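Side-chain contacts in ethyl acetate hydrolase (PDB 5EFZ), which catalyses the hydrolysis of ethyl acetate to ethanol and acetate, a step in the bacterial degradation of short-chain methyl ketones such as 2-butanone: residues 324-329 with 352-357; 66-71 with 217-222. All coordinates share one frame; numbering follows the deposited sequence.

Interaction 1 of 2, residues 324-329 with 352-357; sequences EFRPLR and LAELLS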
loop_
_atom_site.group_PDB
_atom_site.type_symbol
_atom_site.label_atom_id
_atom_site.label_comp_id
_atom_site.label_asym_id
_atom_site.label_seq_id
_atom_site.Cartn_x
_atom_site.Cartn_y
_atom_site.Cartn_z
ATOM N N GLU A 324 24.932 3.390 -12.380
ATOM C CA GLU A 324 24.448 4.742 -12.084
ATOM C C GLU A 324 23.038 4.662 -11.568
ATOM O O GLU A 324 22.263 3.837 -12.023
ATOM C CB GLU A 324 24.492 5.640 -13.314
ATOM C CG GLU A 324 25.910 5.776 -13.848
ATOM C CD GLU A 324 26.045 6.789 -14.954
ATOM O OE1 GLU A 324 25.169 7.664 -15.067
ATOM O OE2 GLU A 324 27.039 6.711 -15.719
ATOM N N PHE A 325 22.713 5.542 -10.637
ATOM C CA PHE A 325 21.373 5.596 -10.062
ATOM C C PHE A 325 20.597 6.719 -10.744
ATOM O O PHE A 325 20.983 7.898 -10.663
ATOM C CB PHE A 325 21.477 5.814 -8.540
ATOM C CG PHE A 325 20.165 5.686 -7.808
ATOM C CD1 PHE A 325 19.492 4.478 -7.794
ATOM C CD2 PHE A 325 19.634 6.774 -7.100
ATOM C CE1 PHE A 325 18.282 4.339 -7.088
ATOM C CE2 PHE A 325 18.411 6.648 -6.393
ATOM C CZ PHE A 325 17.739 5.419 -6.409
ATOM N N ARG A 326 19.574 6.354 -11.505
ATOM C CA ARG A 326 18.791 7.325 -12.267
ATOM C C ARG A 326 17.277 7.145 -12.063
ATOM O O ARG A 326 16.601 6.589 -12.911
ATOM C CB ARG A 326 19.134 7.213 -13.746
ATOM C CG ARG A 326 20.539 7.801 -14.043
ATOM C CD ARG A 326 21.058 7.435 -15.386
ATOM N NE ARG A 326 22.354 8.068 -15.678
ATOM C CZ ARG A 326 22.581 8.881 -16.700
ATOM N NH1 ARG A 326 21.592 9.193 -17.514
ATOM N NH2 ARG A 326 23.795 9.389 -16.909
ATOM N N PRO A 327 16.761 7.646 -10.944
ATOM C CA PRO A 327 15.318 7.468 -10.693
ATOM C C PRO A 327 14.490 8.188 -11.763
ATOM O O PRO A 327 14.892 9.283 -12.205
ATOM C CB PRO A 327 15.097 8.125 -9.324
ATOM C CG PRO A 327 16.450 8.309 -8.739
ATOM C CD PRO A 327 17.413 8.448 -9.902
ATOM N N LEU A 328 13.350 7.602 -12.119
ATOM C CA LEU A 328 12.372 8.221 -12.999
ATOM C C LEU A 328 11.392 9.009 -12.137
ATOM O O LEU A 328 10.837 8.459 -11.186
ATOM C CB LEU A 328 11.621 7.158 -13.800
ATOM C CG LEU A 328 12.540 6.371 -14.738
ATOM C CD1 LEU A 328 11.754 5.228 -15.316
ATOM C CD2 LEU A 328 13.025 7.295 -15.865
ATOM N N ARG A 329 11.153 10.267 -12.463
ATOM C CA ARG A 329 10.307 11.100 -11.595
ATOM C C ARG A 329 8.884 10.958 -12.106
ATOM O O ARG A 329 8.581 11.417 -13.214
ATOM C CB ARG A 329 10.750 12.573 -11.628
ATOM C CG ARG A 329 12.136 12.791 -11.039
ATOM C CD ARG A 329 12.760 14.137 -11.402
ATOM N NE ARG A 329 14.041 14.216 -10.706
ATOM C CZ ARG A 329 14.316 15.039 -9.695
ATOM N NH1 ARG A 329 13.435 15.942 -9.303
ATOM N NH2 ARG A 329 15.504 14.984 -9.110
ATOM N N LEU A 352 17.920 6.016 -21.522
ATOM C CA LEU A 352 18.261 4.851 -22.344
ATOM C C LEU A 352 19.145 5.215 -23.543
ATOM O O LEU A 352 20.029 4.443 -23.923
ATOM C CB LEU A 352 17.009 4.156 -22.848
ATOM C CG LEU A 352 16.180 3.372 -21.818
ATOM C CD1 LEU A 352 14.991 2.719 -22.536
ATOM C CD2 LEU A 352 17.014 2.341 -21.046
ATOM N N ALA A 353 18.900 6.371 -24.154
ATOM C CA ALA A 353 19.720 6.784 -25.287
ATOM C C ALA A 353 21.153 7.046 -24.801
ATOM O O ALA A 353 22.133 6.730 -25.486
ATOM C CB ALA A 353 19.118 8.031 -25.969
ATOM N N GLU A 354 21.278 7.578 -23.596
ATOM C CA GLU A 354 22.592 7.880 -23.044
ATOM C C GLU A 354 23.306 6.573 -22.739
ATOM O O GLU A 354 24.482 6.415 -23.027
ATOM C CB GLU A 354 22.476 8.740 -21.787
ATOM C CG GLU A 354 23.821 9.041 -21.152
ATOM C CD GLU A 354 23.736 10.045 -20.022
ATOM O OE1 GLU A 354 22.672 10.679 -19.842
ATOM O OE2 GLU A 354 24.746 10.196 -19.309
ATOM N N LEU A 355 22.564 5.612 -22.198
ATOM C CA LEU A 355 23.123 4.290 -21.897
ATOM C C LEU A 355 23.626 3.606 -23.147
ATOM O O LEU A 355 24.728 3.036 -23.166
ATOM C CB LEU A 355 22.064 3.411 -21.209
ATOM C CG LEU A 355 22.508 2.000 -20.812
ATOM C CD1 LEU A 355 23.783 2.057 -19.971
ATOM C CD2 LEU A 355 21.359 1.366 -19.980
ATOM N N LEU A 356 22.825 3.650 -24.208
ATOM C CA LEU A 356 23.186 2.994 -25.471
ATOM C C LEU A 356 24.355 3.674 -26.169
ATOM O O LEU A 356 24.900 3.130 -27.132
ATOM C CB LEU A 356 21.983 2.955 -26.415
ATOM C CG LEU A 356 20.939 1.894 -25.969
ATOM C CD1 LEU A 356 19.555 2.178 -26.575
ATOM C CD2 LEU A 356 21.436 0.515 -26.438
ATOM N N SER A 357 24.748 4.856 -25.704
ATOM C CA SER A 357 25.868 5.541 -26.346
ATOM C C SER A 357 27.187 5.318 -25.595
ATOM O O SER A 357 28.239 5.845 -25.993
ATOM C CB SER A 357 25.571 7.035 -26.478
ATOM O OG SER A 357 25.731 7.665 -25.217
#
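Arg326 and Glu354 are joined by a two-point salt bridge between the loop that follows strand 324-325, the edge strand of the alpha/beta-hydrolase sheet, and the C-terminal helix 342-356. NH1 of Arg326 donates to OE1 of Glu354 at 3.0 Å, nearly straight at 160°, whereas the bond from Arg326 NH2 to Glu354 OE2 is short, 2.7 Å, but bent and weak. Although each terminal nitrogen takes its own oxygen, this is no flat bidentate pair: the guanidinium and carboxylate planes stand 82° apart. OE1 lies in the guanidinium plane, yet NH1 reaches it from above the carboxylate.

The NE side of the guanidinium holds Glu324, two residues back, with NH2 serving both glutamates. NE and NH2 of Arg326 both donate to OE1 of Glu324, each at 2.9 Å, a side-on grip on a single oxygen. Glu354 reaches across because its CG is anti to the backbone N (chi1 178°) and the chain runs extended from there. Further out, Arg326 NH1 also bonds to His351 ND1, about one turn earlier on the helix, and both Arg326 and Glu354 touch Tyr298 of the adjacent strand 296-300.

The pair lies at the protein surface, away from the inferred catalytic residues. One guanidinium between two carboxylates, with Glu324 OE1 and Glu354 OE2 5.0 Å apart, would be expected to offset part of the repulsion between these like charges.

Interaction 2 of 2, residues 66-71 with 217-222; sequences TWYSGT and ERHAKL. With ACT (acetate ion), chain O.
Deep inside this alpha/beta hydrolase, the Tyr68 hydroxyl meets the imidazole of His219, where the loop after strand 61-65 faces helix 213-227. Tyr68 occupies the second position of a type II turn from Trp67 to Gly70, closed by Gly70 N to Trp67 O at 3.0 Å. Tyr68 CB starts beside a bound acetate ion, probably from the crystallisation liquor, 3.2 Å from its OXT. With CG anti to the backbone N (chi1 174°), the ring is carried away from the ligand towards the helix. Along the way the side chain packs on Leu266, Met269 and Ala270 of helix 263-274, and its ring meets that of Trp273. Tyr68 CE2 then lies in the plane of the His219 imidazole, at its edge, 3.8 Å from His219 NE2. At the tip, Tyr68 OH stands 2.8 Å from His219 NE2; the N-H...O angle of 120° makes this hydrogen bond weak. The imidazole's stronger polar partner is at its other nitrogen, ND1, which bonds to the carbonyl oxygen of Leu191, and edge-to-face contacts with Trp223 and Phe258 help to fix the ring. The backbone of Tyr68 serves the pocket directly: Tyr68 N donates to acetate OXT at 2.8 Å, with an N-H...O angle of 161°.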
loop_
_atom_site.group_PDB
_atom_site.type_symbol
_atom_site.label_atom_id
_atom_site.label_comp_id
_atom_site.label_asym_id
_atom_site.label_seq_id
_atom_site.Cartn_x
_atom_site.Cartn_y
_atom_site.Cartn_z
ATOM N N THR A 66 9.193 -9.521 -20.263
ATOM C CA THR A 66 7.876 -8.937 -19.970
ATOM C C THR A 66 7.611 -8.994 -18.466
ATOM O O THR A 66 8.304 -9.716 -17.709
ATOM C CB THR A 66 6.749 -9.681 -20.749
ATOM O OG1 THR A 66 6.723 -11.040 -20.322
ATOM C CG2 THR A 66 7.035 -9.679 -22.303
ATOM N N TRP A 67 6.617 -8.225 -18.028
ATOM C CA TRP A 67 6.389 -8.046 -16.609
ATOM C C TRP A 67 5.169 -8.834 -16.153
ATOM O O TRP A 67 4.554 -9.571 -16.931
ATOM C CB TRP A 67 6.222 -6.553 -16.272
ATOM C CG TRP A 67 5.190 -5.816 -17.092
ATOM C CD1 TRP A 67 3.882 -6.182 -17.323
ATOM C CD2 TRP A 67 5.375 -4.547 -17.747
ATOM N NE1 TRP A 67 3.251 -5.226 -18.105
ATOM C CE2 TRP A 67 4.146 -4.220 -18.384
ATOM C CE3 TRP A 67 6.461 -3.669 -17.868
ATOM C CZ2 TRP A 67 3.980 -3.036 -19.119
ATOM C CZ3 TRP A 67 6.299 -2.498 -18.610
ATOM C CH2 TRP A 67 5.067 -2.192 -19.223
ATOM N N TYR A 68 4.840 -8.684 -14.875
ATOM C CA TYR A 68 3.722 -9.417 -14.281
ATOM C C TYR A 68 2.405 -9.103 -14.997
ATOM O O TYR A 68 2.066 -7.944 -15.115
ATOM C CB TYR A 68 3.585 -9.066 -12.794
ATOM C CG TYR A 68 2.336 -9.700 -12.184
ATOM C CD1 TYR A 68 2.347 -11.024 -11.736
ATOM C CD2 TYR A 68 1.149 -8.967 -12.058
ATOM C CE1 TYR A 68 1.195 -11.613 -11.185
ATOM C CE2 TYR A 68 -0.017 -9.554 -11.503
ATOM C CZ TYR A 68 0.030 -10.864 -11.075
ATOM O OH TYR A 68 -1.109 -11.418 -10.549
ATOM N N SER A 69 1.677 -10.150 -15.435
ATOM C CA SER A 69 0.379 -10.050 -16.118
ATOM C C SER A 69 0.500 -9.505 -17.550
ATOM O O SER A 69 -0.490 -9.404 -18.266
ATOM C CB SER A 69 -0.648 -9.205 -15.315
ATOM O OG SER A 69 -0.402 -7.810 -15.452
ATOM N N GLY A 70 1.722 -9.225 -17.978
ATOM C CA GLY A 70 1.941 -8.543 -19.238
ATOM C C GLY A 70 2.362 -9.465 -20.369
ATOM O O GLY A 70 2.675 -10.659 -20.175
ATOM N N THR A 71 2.341 -8.917 -21.577
ATOM C CA THR A 71 2.797 -9.641 -22.745
ATOM C C THR A 71 3.697 -8.741 -23.567
ATOM O O THR A 71 3.893 -7.555 -23.256
ATOM C CB THR A 71 1.642 -10.120 -23.655
ATOM O OG1 THR A 71 1.024 -8.968 -24.259
ATOM C CG2 THR A 71 0.577 -10.967 -22.863
ATOM N N GLU A 217 -11.416 -9.181 -9.501
ATOM C CA GLU A 217 -11.749 -7.801 -9.112
ATOM C C GLU A 217 -11.045 -7.389 -7.800
ATOM O O GLU A 217 -10.590 -6.258 -7.679
ATOM C CB GLU A 217 -13.273 -7.639 -8.952
ATOM C CG GLU A 217 -14.028 -7.598 -10.291
ATOM C CD GLU A 217 -15.481 -7.152 -10.145
ATOM O OE1 GLU A 217 -15.899 -6.730 -9.027
ATOM O OE2 GLU A 217 -16.203 -7.217 -11.168
ATOM N N ARG A 218 -10.965 -8.297 -6.815
ATOM C CA ARG A 218 -10.285 -7.963 -5.539
ATOM C C ARG A 218 -8.804 -7.736 -5.797
ATOM O O ARG A 218 -8.165 -6.846 -5.215
ATOM C CB ARG A 218 -10.493 -9.081 -4.469
ATOM C CG ARG A 218 -11.957 -9.293 -4.044
ATOM C CD ARG A 218 -12.138 -10.565 -3.136
ATOM N NE ARG A 218 -13.554 -10.868 -2.844
ATOM C CZ ARG A 218 -14.103 -12.078 -2.962
ATOM N NH1 ARG A 218 -13.367 -13.104 -3.376
ATOM N NH2 ARG A 218 -15.388 -12.265 -2.674
ATOM N N HIS A 219 -8.263 -8.563 -6.691
ATOM C CA HIS A 219 -6.884 -8.461 -7.140
ATOM C C HIS A 219 -6.657 -7.081 -7.780
ATOM O O HIS A 219 -5.691 -6.380 -7.449
ATOM C CB HIS A 219 -6.649 -9.593 -8.145
ATOM C CG HIS A 219 -5.221 -9.818 -8.547
ATOM N ND1 HIS A 219 -4.352 -10.559 -7.789
ATOM C CD2 HIS A 219 -4.549 -9.449 -9.662
ATOM C CE1 HIS A 219 -3.186 -10.649 -8.425
ATOM N NE2 HIS A 219 -3.277 -9.973 -9.549
ATOM N N ALA A 220 -7.588 -6.686 -8.655
ATOM C CA ALA A 220 -7.517 -5.361 -9.286
ATOM C C ALA A 220 -7.589 -4.230 -8.258
ATOM O O ALA A 220 -6.896 -3.219 -8.397
ATOM C CB ALA A 220 -8.633 -5.193 -10.322
ATOM N N LYS A 221 -8.446 -4.365 -7.250
ATOM C CA LYS A 221 -8.540 -3.305 -6.237
ATOM C C LYS A 221 -7.232 -3.172 -5.462
ATOM O O LYS A 221 -6.788 -2.060 -5.142
ATOM C CB LYS A 221 -9.680 -3.573 -5.262
ATOM C CG LYS A 221 -11.055 -3.259 -5.794
ATOM C CD LYS A 221 -12.014 -3.277 -4.595
ATOM C CE LYS A 221 -13.447 -3.052 -4.946
ATOM N NZ LYS A 221 -14.291 -3.132 -3.697
ATOM N N LEU A 222 -6.609 -4.306 -5.149
ATOM C CA LEU A 222 -5.324 -4.262 -4.439
ATOM C C LEU A 222 -4.254 -3.608 -5.289
ATOM O O LEU A 222 -3.407 -2.874 -4.772
ATOM C CB LEU A 222 -4.887 -5.663 -4.038
ATOM C CG LEU A 222 -5.727 -6.266 -2.928
ATOM C CD1 LEU A 222 -5.620 -7.816 -2.928
ATOM C CD2 LEU A 222 -5.264 -5.708 -1.571
HETATM C C ACT O . 4.925 -5.872 -12.734
HETATM O O ACT O . 5.031 -5.320 -11.603
HETATM O OXT ACT O . 5.776 -6.777 -13.031
HETATM C CH3 ACT O . 3.854 -5.444 -13.679
#

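Interactions 1 and 2 lie on opposite sides of the chain's centre, their own centres 27 Å apart and their nearest atoms about 10 Å apart, so neither touches the other. Interaction 2 borders the active site: the Tyr68 side chain is about 6 Å from that of Ser151, the inferred nucleophile, and about 7 Å from that of His334, also an inferred active-site residue. The acetate is also hydrogen-bonded to Ser151 OG, His334 NE2 and Met152 N. With the backbone N atoms of Tyr68 and Met152 both donating to it, the site is consistent with an oxyanion hole. Interaction 1, by contrast, joins the loop after the edge strand 324-325 to helix 342-356 at the surface.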